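Local coordinates for protein 3-methyladenine dna-glycosylase (Archaeoglobus fulgidus, PDB 2JHN) that belongs to the helix-hairpin-helix family of DNA glycosylases and joins its helical part to a TATA-box-binding-protein-like domain, at residues V40-A45 with N66-A71; E96-L101 with E268-F273; A123-Q128 with R220-L225; L227-G232 with D276-L281. The protein carries 1 engineered substitution. All blocks are in the same frame, centred on the assembly; numbering follows the deposited sequence.

Interaction 1 (V40-A45 with N66-A71); sequences VLDGRA and NREWEA
Arg-44 and Glu-68 approach from opposite directions and meet end-on in a two-pronged salt bridge. Arg-44 NH1 lies 3.0 Å from Glu-68 OE1, which receives it on its syn lone pair. Arg-44 NH2 lies 2.6 Å from Glu-68 OE2; this second bond is tilted about 25° from the guanidinium plane and meets OE2 on its syn side, out of the carboxylate plane. The guanidinium and carboxylate are nearly coplanar, 20° apart. NH1 also bonds to Leu-41 O at 2.8 Å, above the carbonyl plane, while the backbone N of Arg-44 reaches that oxygen from the opposite face. Glu-68 OE2 also accepts from Glu-65 N. Beside this grip, buried Leu-41 slides alongside the buried Glu-68, its CD2 3.6 Å from OE1, and also touches Val-72 and Lys-75 of helix 69-80. The solvent side is looser: Asp-42 is exposed and adds only a small like-charge approach to Glu-68, which Arg-44 probably offsets. Leu-41 to Arg-44 form a type I' turn, the tight two-residue connection of a beta hairpin, here linking strands 34-41 and 44-54 and tied through Glu-68 to the segment leading into helix 69-80 in the TATA-box-binding-protein-like domain.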
loop_
_atom_site.group_PDB
_atom_site.type_symbol
_atom_site.label_atom_id
_atom_site.label_comp_id
_atom_site.label_asym_id
_atom_site.label_seq_id
_atom_site.Cartn_x
_atom_site.Cartn_y
_atom_site.Cartn_z
ATOM N N VAL A 40 -8.415 2.304 -13.403
ATOM C CA VAL A 40 -9.768 2.340 -13.957
ATOM C C VAL A 40 -10.383 3.681 -13.590
ATOM O O VAL A 40 -10.439 4.063 -12.413
ATOM C CB VAL A 40 -10.640 1.131 -13.516
ATOM C CG1 VAL A 40 -12.027 1.208 -14.150
ATOM C CG2 VAL A 40 -9.983 -0.165 -13.952
ATOM N N LEU A 41 -10.791 4.420 -14.619
ATOM C CA LEU A 41 -11.299 5.764 -14.436
ATOM C C LEU A 41 -12.576 5.885 -15.255
ATOM O O LEU A 41 -12.554 5.755 -16.494
ATOM C CB LEU A 41 -10.247 6.780 -14.882
ATOM C CG LEU A 41 -10.227 8.158 -14.232
ATOM C CD1 LEU A 41 -9.897 8.072 -12.744
ATOM C CD2 LEU A 41 -9.212 9.028 -14.956
ATOM N N ASP A 42 -13.685 6.098 -14.545
ATOM C CA ASP A 42 -15.038 6.079 -15.119
ATOM C C ASP A 42 -15.273 4.886 -16.055
ATOM O O ASP A 42 -15.594 5.051 -17.239
ATOM C CB ASP A 42 -15.371 7.429 -15.772
ATOM C CG ASP A 42 -15.421 8.570 -14.751
ATOM O OD1 ASP A 42 -16.180 8.462 -13.755
ATOM O OD2 ASP A 42 -14.695 9.570 -14.938
ATOM N N GLY A 43 -15.072 3.688 -15.509
ATOM C CA GLY A 43 -15.379 2.442 -16.195
ATOM C C GLY A 43 -14.458 2.081 -17.339
ATOM O O GLY A 43 -14.754 1.166 -18.120
ATOM N N ARG A 44 -13.337 2.786 -17.447
ATOM C CA ARG A 44 -12.344 2.471 -18.465
ATOM C C ARG A 44 -10.910 2.586 -17.896
ATOM O O ARG A 44 -10.648 3.417 -17.031
ATOM C CB ARG A 44 -12.580 3.324 -19.731
ATOM C CG ARG A 44 -12.414 4.834 -19.567
ATOM C CD ARG A 44 -11.148 5.246 -20.289
ATOM N NE ARG A 44 -10.905 6.682 -20.499
ATOM C CZ ARG A 44 -11.204 7.694 -19.681
ATOM N NH1 ARG A 44 -11.812 7.508 -18.516
ATOM N NH2 ARG A 44 -10.873 8.919 -20.051
ATOM N N ALA A 45 -10.010 1.721 -18.364
ATOM C CA ALA A 45 -8.618 1.747 -17.908
ATOM C C ALA A 45 -7.801 2.757 -18.697
ATOM O O ALA A 45 -7.815 2.766 -19.929
ATOM C CB ALA A 45 -7.994 0.378 -18.015
ATOM N N ASN A 66 -7.945 15.909 -20.102
ATOM C CA ASN A 66 -7.526 17.060 -19.295
ATOM C C ASN A 66 -8.472 17.356 -18.152
ATOM O O ASN A 66 -8.048 17.763 -17.074
ATOM C CB ASN A 66 -7.403 18.318 -20.162
ATOM C CG ASN A 66 -6.515 18.115 -21.350
ATOM O OD1 ASN A 66 -5.564 17.331 -21.297
ATOM N ND2 ASN A 66 -6.813 18.813 -22.443
ATOM N N ARG A 67 -9.764 17.175 -18.404
ATOM C CA ARG A 67 -10.779 17.401 -17.384
ATOM C C ARG A 67 -10.774 16.334 -16.272
ATOM O O ARG A 67 -11.419 16.511 -15.235
ATOM C CB ARG A 67 -12.163 17.479 -18.030
ATOM C CG ARG A 67 -12.510 16.279 -18.892
ATOM C CD ARG A 67 -13.988 16.260 -19.234
ATOM N NE ARG A 67 -14.484 14.890 -19.244
ATOM C CZ ARG A 67 -14.455 14.082 -20.299
ATOM N NH1 ARG A 67 -13.961 14.500 -21.465
ATOM N NH2 ARG A 67 -14.930 12.847 -20.186
ATOM N N GLU A 68 -10.066 15.228 -16.504
ATOM C CA GLU A 68 -9.912 14.167 -15.501
ATOM C C GLU A 68 -8.666 14.365 -14.622
ATOM O O GLU A 68 -8.464 13.610 -13.665
ATOM C CB GLU A 68 -9.864 12.790 -16.168
ATOM C CG GLU A 68 -11.127 12.418 -16.943
ATOM C CD GLU A 68 -11.044 11.051 -17.575
ATOM O OE1 GLU A 68 -11.798 10.157 -17.145
ATOM O OE2 GLU A 68 -10.208 10.851 -18.487
ATOM N N TRP A 69 -7.857 15.384 -14.937
ATOM C CA TRP A 69 -6.605 15.648 -14.209
ATOM C C TRP A 69 -6.802 15.818 -12.703
ATOM O O TRP A 69 -6.071 15.220 -11.925
ATOM C CB TRP A 69 -5.843 16.867 -14.777
ATOM C CG TRP A 69 -4.697 17.341 -13.894
ATOM C CD1 TRP A 69 -4.522 18.596 -13.390
ATOM C CD2 TRP A 69 -3.590 16.553 -13.395
ATOM N NE1 TRP A 69 -3.372 18.650 -12.635
ATOM C CE2 TRP A 69 -2.789 17.411 -12.609
ATOM C CE3 TRP A 69 -3.208 15.206 -13.532
ATOM C CZ2 TRP A 69 -1.622 16.977 -11.972
ATOM C CZ3 TRP A 69 -2.033 14.765 -12.887
ATOM C CH2 TRP A 69 -1.264 15.652 -12.118
ATOM N N GLU A 70 -7.779 16.628 -12.292
ATOM C CA GLU A 70 -8.006 16.872 -10.865
ATOM C C GLU A 70 -8.217 15.558 -10.084
ATOM O O GLU A 70 -7.657 15.375 -9.001
ATOM C CB GLU A 70 -9.187 17.827 -10.654
ATOM C CG GLU A 70 -9.007 18.787 -9.484
ATOM C CD GLU A 70 -7.824 19.728 -9.684
ATOM O OE1 GLU A 70 -7.722 20.343 -10.771
ATOM O OE2 GLU A 70 -6.993 19.853 -8.755
ATOM N N ALA A 71 -8.995 14.647 -10.666
ATOM C CA ALA A 71 -9.286 13.352 -10.058
ATOM C C ALA A 71 -8.025 12.489 -10.013
ATOM O O ALA A 71 -7.730 11.877 -8.985
ATOM C CB ALA A 71 -10.404 12.636 -10.825
#

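Interaction 2 (E96-L101 with E268-F273); sequences EKLRML and ERFGRF
Leu-98 makes the contact with both of its methyl groups, one against backbone and one against a ring. Its CD1 rests 3.7 Å from Arg-269 O, whereas its CD2 reaches the phenyl ring of Phe-270, 3.9 Å from CE1 and 4.2 Å from CD1. The methyl comes at the ring obliquely, and the two side chains are likewise inclined to each other. Phe-270 CB does not point straight at helix 96-104; with CG beside the backbone N (chi1 -54°), the ring swings over so that its CE1 side meets the leucine. The backbones stay well apart, 8.8 Å between Leu-98 CA and Phe-270 CA, a gap bridged by the two side chains.

In the next shell, Phe-236 packs edge-to-face with Phe-270, and Ile-277 of helix 274-287 touches both Leu-98 and Phe-270. Asp-95 works on both segments at once, accepting a hydrogen bond from Leu-98 N through OD1 and forming a salt bridge with Arg-269 NH1 through OD2. Beyond Phe-270 the chain leaves helical geometry at Gly-271, whose phi is positive (47°), and turns toward the next helix. With no hydrogen bond passing directly between the two segments, their direct contact rests on dispersion and on the burial of Leu-98 and Phe-270, while a polar link runs through Asp-95 to exposed Arg-269.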
loop_
_atom_site.group_PDB
_atom_site.type_symbol
_atom_site.label_atom_id
_atom_site.label_comp_id
_atom_site.label_asym_id
_atom_site.label_seq_id
_atom_site.Cartn_x
_atom_site.Cartn_y
_atom_site.Cartn_z
ATOM N N GLU A 96 13.598 10.131 20.330
ATOM C CA GLU A 96 14.950 9.748 19.905
ATOM C C GLU A 96 14.934 8.661 18.807
ATOM O O GLU A 96 15.647 8.774 17.809
ATOM C CB GLU A 96 15.797 9.246 21.079
ATOM C CG GLU A 96 17.268 9.089 20.674
ATOM C CD GLU A 96 18.194 8.657 21.803
ATOM O OE1 GLU A 96 17.758 8.634 22.971
ATOM O OE2 GLU A 96 19.370 8.336 21.492
ATOM N N LYS A 97 14.126 7.623 19.035
ATOM C CA LYS A 97 13.968 6.504 18.095
ATOM C C LYS A 97 13.237 6.897 16.796
ATOM O O LYS A 97 13.665 6.492 15.705
ATOM C CB LYS A 97 13.333 5.302 18.816
ATOM C CG LYS A 97 14.241 4.692 19.924
ATOM C CD LYS A 97 15.692 4.526 19.421
ATOM C CE LYS A 97 16.645 3.882 20.433
ATOM N NZ LYS A 97 16.697 4.585 21.739
ATOM N N LEU A 98 12.155 7.684 16.879
ATOM C CA LEU A 98 11.533 8.207 15.651
ATOM C C LEU A 98 12.475 9.077 14.832
ATOM O O LEU A 98 12.468 9.010 13.592
ATOM C CB LEU A 98 10.229 8.954 15.918
ATOM C CG LEU A 98 9.137 8.087 16.557
ATOM C CD1 LEU A 98 7.849 8.923 16.850
ATOM C CD2 LEU A 98 8.837 6.845 15.705
ATOM N N ARG A 99 13.289 9.883 15.520
ATOM C CA ARG A 99 14.242 10.749 14.835
ATOM C C ARG A 99 15.277 9.926 14.053
ATOM O O ARG A 99 15.649 10.298 12.939
ATOM C CB ARG A 99 14.962 11.655 15.843
ATOM C CG ARG A 99 15.742 12.792 15.187
ATOM C CD ARG A 99 16.065 13.879 16.225
ATOM N NE ARG A 99 16.996 13.375 17.228
ATOM C CZ ARG A 99 16.689 13.131 18.503
ATOM N NH1 ARG A 99 15.464 13.380 18.946
ATOM N NH2 ARG A 99 17.620 12.655 19.340
ATOM N N MET A 100 15.708 8.823 14.668
ATOM C CA MET A 100 16.592 7.800 14.103
ATOM C C MET A 100 16.020 7.164 12.819
ATOM O O MET A 100 16.738 6.963 11.827
ATOM C CB MET A 100 16.787 6.728 15.174
ATOM C CG MET A 100 17.963 5.795 15.008
ATOM S SD MET A 100 18.262 4.965 16.576
ATOM C CE MET A 100 19.149 6.221 17.477
ATOM N N LEU A 101 14.731 6.841 12.864
ATOM C CA LEU A 101 13.969 6.324 11.700
ATOM C C LEU A 101 13.819 7.381 10.610
ATOM O O LEU A 101 14.034 7.098 9.429
ATOM C CB LEU A 101 12.567 5.884 12.128
ATOM C CG LEU A 101 12.233 4.526 12.701
ATOM C CD1 LEU A 101 10.721 4.467 12.853
ATOM C CD2 LEU A 101 12.727 3.410 11.778
ATOM N N GLU A 268 1.347 5.477 23.137
ATOM C CA GLU A 268 2.173 6.425 23.891
ATOM C C GLU A 268 3.075 7.314 23.025
ATOM O O GLU A 268 3.254 8.505 23.321
ATOM C CB GLU A 268 3.001 5.687 24.969
ATOM C CG GLU A 268 2.146 4.976 26.045
ATOM C CD GLU A 268 2.950 4.071 26.990
ATOM O OE1 GLU A 268 4.015 3.552 26.598
ATOM O OE2 GLU A 268 2.499 3.871 28.137
ATOM N N ARG A 269 3.636 6.744 21.954
ATOM C CA ARG A 269 4.675 7.418 21.192
ATOM C C ARG A 269 4.318 7.841 19.763
ATOM O O ARG A 269 4.969 8.744 19.206
ATOM C CB ARG A 269 5.926 6.518 21.151
ATOM C CG ARG A 269 6.539 6.331 22.539
ATOM C CD ARG A 269 7.810 5.552 22.490
ATOM N NE ARG A 269 8.487 5.493 23.794
ATOM C CZ ARG A 269 9.501 6.279 24.186
ATOM N NH1 ARG A 269 9.998 7.234 23.404
ATOM N NH2 ARG A 269 10.018 6.108 25.395
ATOM N N PHE A 270 3.320 7.178 19.159
ATOM C CA PHE A 270 3.052 7.423 17.725
ATOM C C PHE A 270 1.857 8.344 17.472
ATOM O O PHE A 270 1.848 9.101 16.493
ATOM C CB PHE A 270 2.902 6.124 16.920
ATOM C CG PHE A 270 4.059 5.150 17.045
ATOM C CD1 PHE A 270 5.320 5.528 17.540
ATOM C CD2 PHE A 270 3.882 3.840 16.630
ATOM C CE1 PHE A 270 6.361 4.577 17.638
ATOM C CE2 PHE A 270 4.908 2.881 16.729
ATOM C CZ PHE A 270 6.164 3.264 17.228
ATOM N N GLY A 271 0.860 8.272 18.363
ATOM C CA GLY A 271 -0.309 9.155 18.324
ATOM C C GLY A 271 -0.927 9.291 16.948
ATOM O O GLY A 271 -1.119 8.280 16.253
ATOM N N ARG A 272 -1.200 10.531 16.533
ATOM C CA ARG A 272 -1.948 10.792 15.294
ATOM C C ARG A 272 -1.136 10.387 14.046
ATOM O O ARG A 272 -1.657 10.342 12.931
ATOM C CB ARG A 272 -2.375 12.262 15.203
ATOM C CG ARG A 272 -1.254 13.293 15.078
ATOM C CD ARG A 272 -1.709 14.633 15.709
ATOM N NE ARG A 272 -0.723 15.702 15.590
ATOM C CZ ARG A 272 0.255 15.948 16.462
ATOM N NH1 ARG A 272 0.420 15.196 17.545
ATOM N NH2 ARG A 272 1.086 16.963 16.231
ATOM N N PHE A 273 0.148 10.144 14.248
ATOM C CA PHE A 273 1.072 9.806 13.150
ATOM C C PHE A 273 1.407 8.318 13.059
ATOM O O PHE A 273 2.311 7.932 12.304
ATOM C CB PHE A 273 2.354 10.647 13.259
ATOM C CG PHE A 273 2.136 12.093 12.957
ATOM C CD1 PHE A 273 1.761 12.514 11.671
ATOM C CD2 PHE A 273 2.286 13.051 13.966
ATOM C CE1 PHE A 273 1.538 13.862 11.400
ATOM C CE2 PHE A 273 2.060 14.403 13.685
ATOM C CZ PHE A 273 1.699 14.813 12.432
#

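Interaction 3 (A123-Q128 with R220-L225); sequences AKAIIQ and RWTAEL
Gln-128 reaches between Trp-221 and Leu-225 with its terminal amide. From CB, CG is set roughly opposite the backbone N (chi1 -151°), and the chain then runs extended through CD, so that CB and CG serve as the arm and the two amide atoms make the touch. NE2 lies at the edge of the indole, 3.8 Å from Trp-221 CZ2 and near the ring plane, the amide standing almost perpendicular to the ring at 87°. OE1 turns to Leu-225, 3.8 Å from its CD2. These are van der Waals contacts, not hydrogen bonds; Trp-221 NE1 is bonded instead to Asp-240. One turn back, Ala-125 CB meets Thr-222 CG2 at 4.0 Å, where the backbones come close, with Ala-125 CA and Thr-222 CA 6.1 Å apart. A water over one face of the indole donates to Ala-125 O at 2.6 Å and is hydrogen-bonded to Thr-222 OG1 at 2.9 Å; that hydroxyl also takes part in a bond with Gln-129 NE2. Helix 220-229 is the second helix of the helix-hairpin-helix motif, whose hairpin after helix 205-213 holds a sodium ion. Helix 118-127 lies against it and meets helices 133-147 and 182-192 through Ile-127.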
loop_
_atom_site.group_PDB
_atom_site.type_symbol
_atom_site.label_atom_id
_atom_site.label_comp_id
_atom_site.label_asym_id
_atom_site.label_seq_id
_atom_site.Cartn_x
_atom_site.Cartn_y
_atom_site.Cartn_z
ATOM N N ALA A 123 -8.042 -7.615 -1.354
ATOM C CA ALA A 123 -7.564 -8.797 -2.058
ATOM C C ALA A 123 -6.093 -9.050 -1.709
ATOM O O ALA A 123 -5.706 -10.174 -1.326
ATOM C CB ALA A 123 -7.761 -8.636 -3.584
ATOM N N LYS A 124 -5.266 -8.013 -1.787
ATOM C CA LYS A 124 -3.845 -8.202 -1.493
ATOM C C LYS A 124 -3.591 -8.569 -0.015
ATOM O O LYS A 124 -2.713 -9.400 0.286
ATOM C CB LYS A 124 -3.000 -6.988 -1.965
ATOM C CG LYS A 124 -2.967 -6.824 -3.491
ATOM C CD LYS A 124 -2.092 -5.660 -3.946
ATOM C CE LYS A 124 -0.931 -6.164 -4.801
ATOM N NZ LYS A 124 0.160 -5.149 -5.127
ATOM N N ALA A 125 -4.384 -8.000 0.903
ATOM C CA ALA A 125 -4.234 -8.334 2.324
ATOM C C ALA A 125 -4.535 -9.829 2.579
ATOM O O ALA A 125 -3.855 -10.486 3.365
ATOM C CB ALA A 125 -5.114 -7.412 3.216
ATOM N N ILE A 126 -5.546 -10.339 1.883
ATOM C CA ILE A 126 -5.920 -11.725 1.950
ATOM C C ILE A 126 -4.819 -12.623 1.367
ATOM O O ILE A 126 -4.426 -13.624 1.991
ATOM C CB ILE A 126 -7.255 -11.966 1.209
ATOM C CG1 ILE A 126 -8.428 -11.338 1.971
ATOM C CG2 ILE A 126 -7.496 -13.506 1.018
ATOM C CD1 ILE A 126 -9.712 -11.266 1.129
ATOM N N ILE A 127 -4.330 -12.252 0.179
ATOM C CA ILE A 127 -3.201 -12.967 -0.456
ATOM C C ILE A 127 -2.010 -13.137 0.492
ATOM O O ILE A 127 -1.422 -14.230 0.589
ATOM C CB ILE A 127 -2.790 -12.306 -1.795
ATOM C CG1 ILE A 127 -3.931 -12.460 -2.832
ATOM C CG2 ILE A 127 -1.426 -12.862 -2.321
ATOM C CD1 ILE A 127 -3.725 -11.634 -4.109
ATOM N N GLN A 128 -1.680 -12.077 1.216
ATOM C CA GLN A 128 -0.576 -12.086 2.163
ATOM C C GLN A 128 -0.717 -12.995 3.405
ATOM O O GLN A 128 0.268 -13.247 4.087
ATOM C CB GLN A 128 -0.304 -10.656 2.598
ATOM C CG GLN A 128 1.132 -10.383 2.991
ATOM C CD GLN A 128 1.239 -9.092 3.728
ATOM O OE1 GLN A 128 0.631 -8.084 3.335
ATOM N NE2 GLN A 128 1.997 -9.102 4.824
ATOM N N ARG A 220 -8.424 -9.960 13.047
ATOM C CA ARG A 220 -7.949 -8.650 13.520
ATOM C C ARG A 220 -6.778 -8.115 12.672
ATOM O O ARG A 220 -6.808 -6.958 12.258
ATOM C CB ARG A 220 -7.555 -8.711 14.992
ATOM C CG ARG A 220 -7.037 -7.405 15.507
ATOM C CD ARG A 220 -6.890 -7.441 17.027
ATOM N NE ARG A 220 -6.863 -6.066 17.509
ATOM C CZ ARG A 220 -6.775 -5.711 18.786
ATOM N NH1 ARG A 220 -6.687 -6.650 19.743
ATOM N NH2 ARG A 220 -6.776 -4.407 19.102
ATOM N N TRP A 221 -5.773 -8.957 12.415
ATOM C CA TRP A 221 -4.581 -8.517 11.699
ATOM C C TRP A 221 -4.913 -8.051 10.283
ATOM O O TRP A 221 -4.566 -6.940 9.916
ATOM C CB TRP A 221 -3.492 -9.602 11.668
ATOM C CG TRP A 221 -2.362 -9.254 10.761
ATOM C CD1 TRP A 221 -1.508 -8.174 10.866
ATOM C CD2 TRP A 221 -1.969 -9.961 9.585
ATOM N NE1 TRP A 221 -0.604 -8.189 9.826
ATOM C CE2 TRP A 221 -0.864 -9.272 9.028
ATOM C CE3 TRP A 221 -2.429 -11.134 8.955
ATOM C CZ2 TRP A 221 -0.220 -9.705 7.853
ATOM C CZ3 TRP A 221 -1.778 -11.574 7.800
ATOM C CH2 TRP A 221 -0.689 -10.854 7.258
ATOM N N THR A 222 -5.610 -8.884 9.511
ATOM C CA THR A 222 -6.007 -8.506 8.149
ATOM C C THR A 222 -6.868 -7.237 8.149
ATOM O O THR A 222 -6.688 -6.361 7.292
ATOM C CB THR A 222 -6.761 -9.653 7.489
ATOM O OG1 THR A 222 -5.859 -10.770 7.387
ATOM C CG2 THR A 222 -7.296 -9.227 6.086
ATOM N N ALA A 223 -7.786 -7.125 9.104
ATOM C CA ALA A 223 -8.706 -5.975 9.117
ATOM C C ALA A 223 -7.908 -4.683 9.437
ATOM O O ALA A 223 -8.066 -3.637 8.755
ATOM C CB ALA A 223 -9.884 -6.210 10.113
ATOM N N GLU A 224 -7.042 -4.761 10.445
ATOM C CA GLU A 224 -6.215 -3.590 10.823
ATOM C C GLU A 224 -5.205 -3.214 9.746
ATOM O O GLU A 224 -4.971 -2.010 9.517
ATOM C CB GLU A 224 -5.542 -3.768 12.186
ATOM C CG GLU A 224 -6.574 -3.889 13.326
ATOM C CD GLU A 224 -5.952 -4.004 14.696
ATOM O OE1 GLU A 224 -4.734 -4.330 14.787
ATOM O OE2 GLU A 224 -6.704 -3.734 15.680
ATOM N N LEU A 225 -4.619 -4.206 9.094
ATOM C CA LEU A 225 -3.720 -3.936 7.947
ATOM C C LEU A 225 -4.499 -3.212 6.820
ATOM O O LEU A 225 -4.058 -2.178 6.311
ATOM C CB LEU A 225 -3.092 -5.238 7.436
ATOM C CG LEU A 225 -1.936 -5.169 6.454
ATOM C CD1 LEU A 225 -0.748 -4.486 7.171
ATOM C CD2 LEU A 225 -1.589 -6.627 6.051
HETATM O O HOH W 1 -3.587 -9.863 5.872
#

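Interaction 4 (L227-G232 with D276-L281); sequences LSIALG and DILFYL. Engineered in segment 227-232: Ile-229 (natural residue Met).
Ser-228 and Ile-229, at the end of helix 220-229, run beside Leu-278 and Phe-279 of helix 274-287 with a spacing of 8.6 Å from Ser-228 CA to Leu-278 CA and 8.7 Å from Ile-229 CA to Phe-279 CA. Across this gap Leu-278 CD2 makes the closest approach. The leucine CG lies anti to the backbone N (chi1 174°), which carries CD2 to Ser-228, 3.6 Å from OG and 3.8 Å from CB. The same methyl lies 4.2 Å from Ile-229 CG2, where the two side chains cross at about a right angle. Ile-229 is an engineered residue, methionine in the natural sequence; the end of its longer branch leads away from helix 274-287, and it is the CG2 branch that touches. The Phe-279 ring also turns toward Ile-229, its CE1 4.2 Å from that CG2, which approaches the ring obliquely.

Ser-228 keeps its hydroxyl between the backbone N and the carbonyl carbon (chi1 51°), a rotamer that turns OG back toward its own helix, where it is hydrogen-bonded to Glu-224 O and Leu-225 O. The ring of Phe-279 also meets that of Phe-18, their planes about 10° apart, and Leu-278 touches Val-243 of helix 241-251. Ser-228 O takes a hydrogen bond from Arg-275 NH1, of the same helix as Leu-278 and just before the segment. The serine hydroxyl, already paired, does not depend on a partner across the contact, so the leucine methyl can pack against OG and CB at van der Waals distance, and dispersion accounts for the side-chain contacts between 227-232 and 276-281.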
loop_
_atom_site.group_PDB
_atom_site.type_symbol
_atom_site.label_atom_id
_atom_site.label_comp_id
_atom_site.label_asym_id
_atom_site.label_seq_id
_atom_site.Cartn_x
_atom_site.Cartn_y
_atom_site.Cartn_z
ATOM N N LEU A 227 -7.283 -1.429 7.096
ATOM C CA LEU A 227 -7.647 -0.124 7.594
ATOM C C LEU A 227 -6.508 0.899 7.404
ATOM O O LEU A 227 -6.739 2.012 6.958
ATOM C CB LEU A 227 -8.052 -0.204 9.074
ATOM C CG LEU A 227 -9.550 -0.596 9.228
ATOM C CD1 LEU A 227 -9.822 -1.157 10.601
ATOM C CD2 LEU A 227 -10.401 0.649 9.005
ATOM N N SER A 228 -5.301 0.488 7.722
ATOM C CA SER A 228 -4.145 1.404 7.657
ATOM C C SER A 228 -3.587 1.538 6.233
ATOM O O SER A 228 -3.418 2.665 5.729
ATOM C CB SER A 228 -3.056 0.943 8.624
ATOM O OG SER A 228 -2.731 -0.422 8.457
ATOM N N ILE A 229 -3.295 0.416 5.600
ATOM C CA ILE A 229 -2.578 0.444 4.313
ATOM C C ILE A 229 -3.449 0.651 3.075
ATOM O O ILE A 229 -2.923 1.086 2.035
ATOM C CB ILE A 229 -1.556 -0.746 4.125
ATOM C CG1 ILE A 229 -2.247 -2.041 3.680
ATOM C CG2 ILE A 229 -0.679 -0.940 5.394
ATOM C CD1 ILE A 229 -1.267 -3.206 3.254
ATOM N N ALA A 230 -4.748 0.356 3.176
ATOM C CA ALA A 230 -5.700 0.514 2.066
ATOM C C ALA A 230 -6.707 1.654 2.270
ATOM O O ALA A 230 -7.043 2.366 1.307
ATOM C CB ALA A 230 -6.435 -0.809 1.773
ATOM N N LEU A 231 -7.163 1.839 3.506
ATOM C CA LEU A 231 -8.218 2.777 3.844
ATOM C C LEU A 231 -7.693 4.117 4.339
ATOM O O LEU A 231 -8.458 5.073 4.455
ATOM C CB LEU A 231 -9.209 2.164 4.867
ATOM C CG LEU A 231 -9.972 0.927 4.398
ATOM C CD1 LEU A 231 -11.189 0.639 5.248
ATOM C CD2 LEU A 231 -10.371 1.063 2.907
ATOM N N GLY A 232 -6.399 4.186 4.629
ATOM C CA GLY A 232 -5.783 5.429 5.137
ATOM C C GLY A 232 -6.175 5.855 6.562
ATOM O O GLY A 232 -6.021 7.036 6.931
ATOM N N ASP A 276 1.694 6.863 9.445
ATOM C CA ASP A 276 2.911 7.261 8.738
ATOM C C ASP A 276 4.106 6.500 9.294
ATOM O O ASP A 276 4.929 5.936 8.557
ATOM C CB ASP A 276 3.130 8.773 8.945
ATOM C CG ASP A 276 2.008 9.591 8.389
ATOM O OD1 ASP A 276 1.954 9.759 7.155
ATOM O OD2 ASP A 276 1.172 10.088 9.192
ATOM N N ILE A 277 4.196 6.453 10.617
ATOM C CA ILE A 277 5.300 5.711 11.252
ATOM C C ILE A 277 5.292 4.220 10.877
ATOM O O ILE A 277 6.332 3.588 10.744
ATOM C CB ILE A 277 5.285 5.935 12.801
ATOM C CG1 ILE A 277 5.556 7.422 13.085
ATOM C CG2 ILE A 277 6.269 4.976 13.529
ATOM C CD1 ILE A 277 5.149 7.866 14.517
ATOM N N LEU A 278 4.105 3.650 10.701
ATOM C CA LEU A 278 3.998 2.279 10.267
ATOM C C LEU A 278 4.796 1.996 8.977
ATOM O O LEU A 278 5.467 0.962 8.873
ATOM C CB LEU A 278 2.515 1.961 10.024
ATOM C CG LEU A 278 2.181 0.595 9.417
ATOM C CD1 LEU A 278 2.571 -0.546 10.340
ATOM C CD2 LEU A 278 0.715 0.546 9.055
ATOM N N PHE A 279 4.725 2.903 8.001
ATOM C CA PHE A 279 5.481 2.727 6.744
ATOM C C PHE A 279 7.018 2.783 6.973
ATOM O O PHE A 279 7.770 2.019 6.344
ATOM C CB PHE A 279 5.049 3.748 5.690
ATOM C CG PHE A 279 3.759 3.383 4.962
ATOM C CD1 PHE A 279 2.606 3.026 5.658
ATOM C CD2 PHE A 279 3.707 3.420 3.552
ATOM C CE1 PHE A 279 1.399 2.709 4.973
ATOM C CE2 PHE A 279 2.511 3.116 2.862
ATOM C CZ PHE A 279 1.358 2.752 3.576
ATOM N N TYR A 280 7.453 3.680 7.862
ATOM C CA TYR A 280 8.874 3.715 8.313
ATOM C C TYR A 280 9.283 2.403 9.000
ATOM O O TYR A 280 10.403 1.943 8.801
ATOM C CB TYR A 280 9.143 4.918 9.241
ATOM C CG TYR A 280 9.195 6.254 8.490
ATOM C CD1 TYR A 280 8.019 6.918 8.150
ATOM C CD2 TYR A 280 10.429 6.835 8.113
ATOM C CE1 TYR A 280 8.036 8.138 7.430
ATOM C CE2 TYR A 280 10.467 8.080 7.423
ATOM C CZ TYR A 280 9.264 8.714 7.080
ATOM O OH TYR A 280 9.271 9.892 6.391
ATOM N N LEU A 281 8.379 1.806 9.788
ATOM C CA LEU A 281 8.643 0.514 10.453
ATOM C C LEU A 281 8.748 -0.628 9.415
ATOM O O LEU A 281 9.595 -1.512 9.558
ATOM C CB LEU A 281 7.583 0.197 11.517
ATOM C CG LEU A 281 7.516 1.141 12.721
ATOM C CD1 LEU A 281 6.336 0.794 13.618
ATOM C CD2 LEU A 281 8.833 1.136 13.551
#

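In the fold
Interaction 1 comes first along the chain and stands apart in the TATA-box-binding-protein-like domain, on the antiparallel sheet and helix 69-80; its centre is about 37 Å from that of interaction 2, on the opposite side of the chain's centre. The other three belong to the helical part. Both segments of interaction 3 lie between those of interaction 2, and interaction 3 closes before interaction 4 opens. Helix 220-229 carries both interactions 3 and 4, centres about 13 Å apart. Interactions 2 and 4, centres about 14 Å apart, alternate in sequence and touch, with Ile-277 CD1 3.7 Å from both Leu-98 CD1 and Phe-270 CB; helix 274-287 thus carries the packing on from interaction 4 to interaction 2.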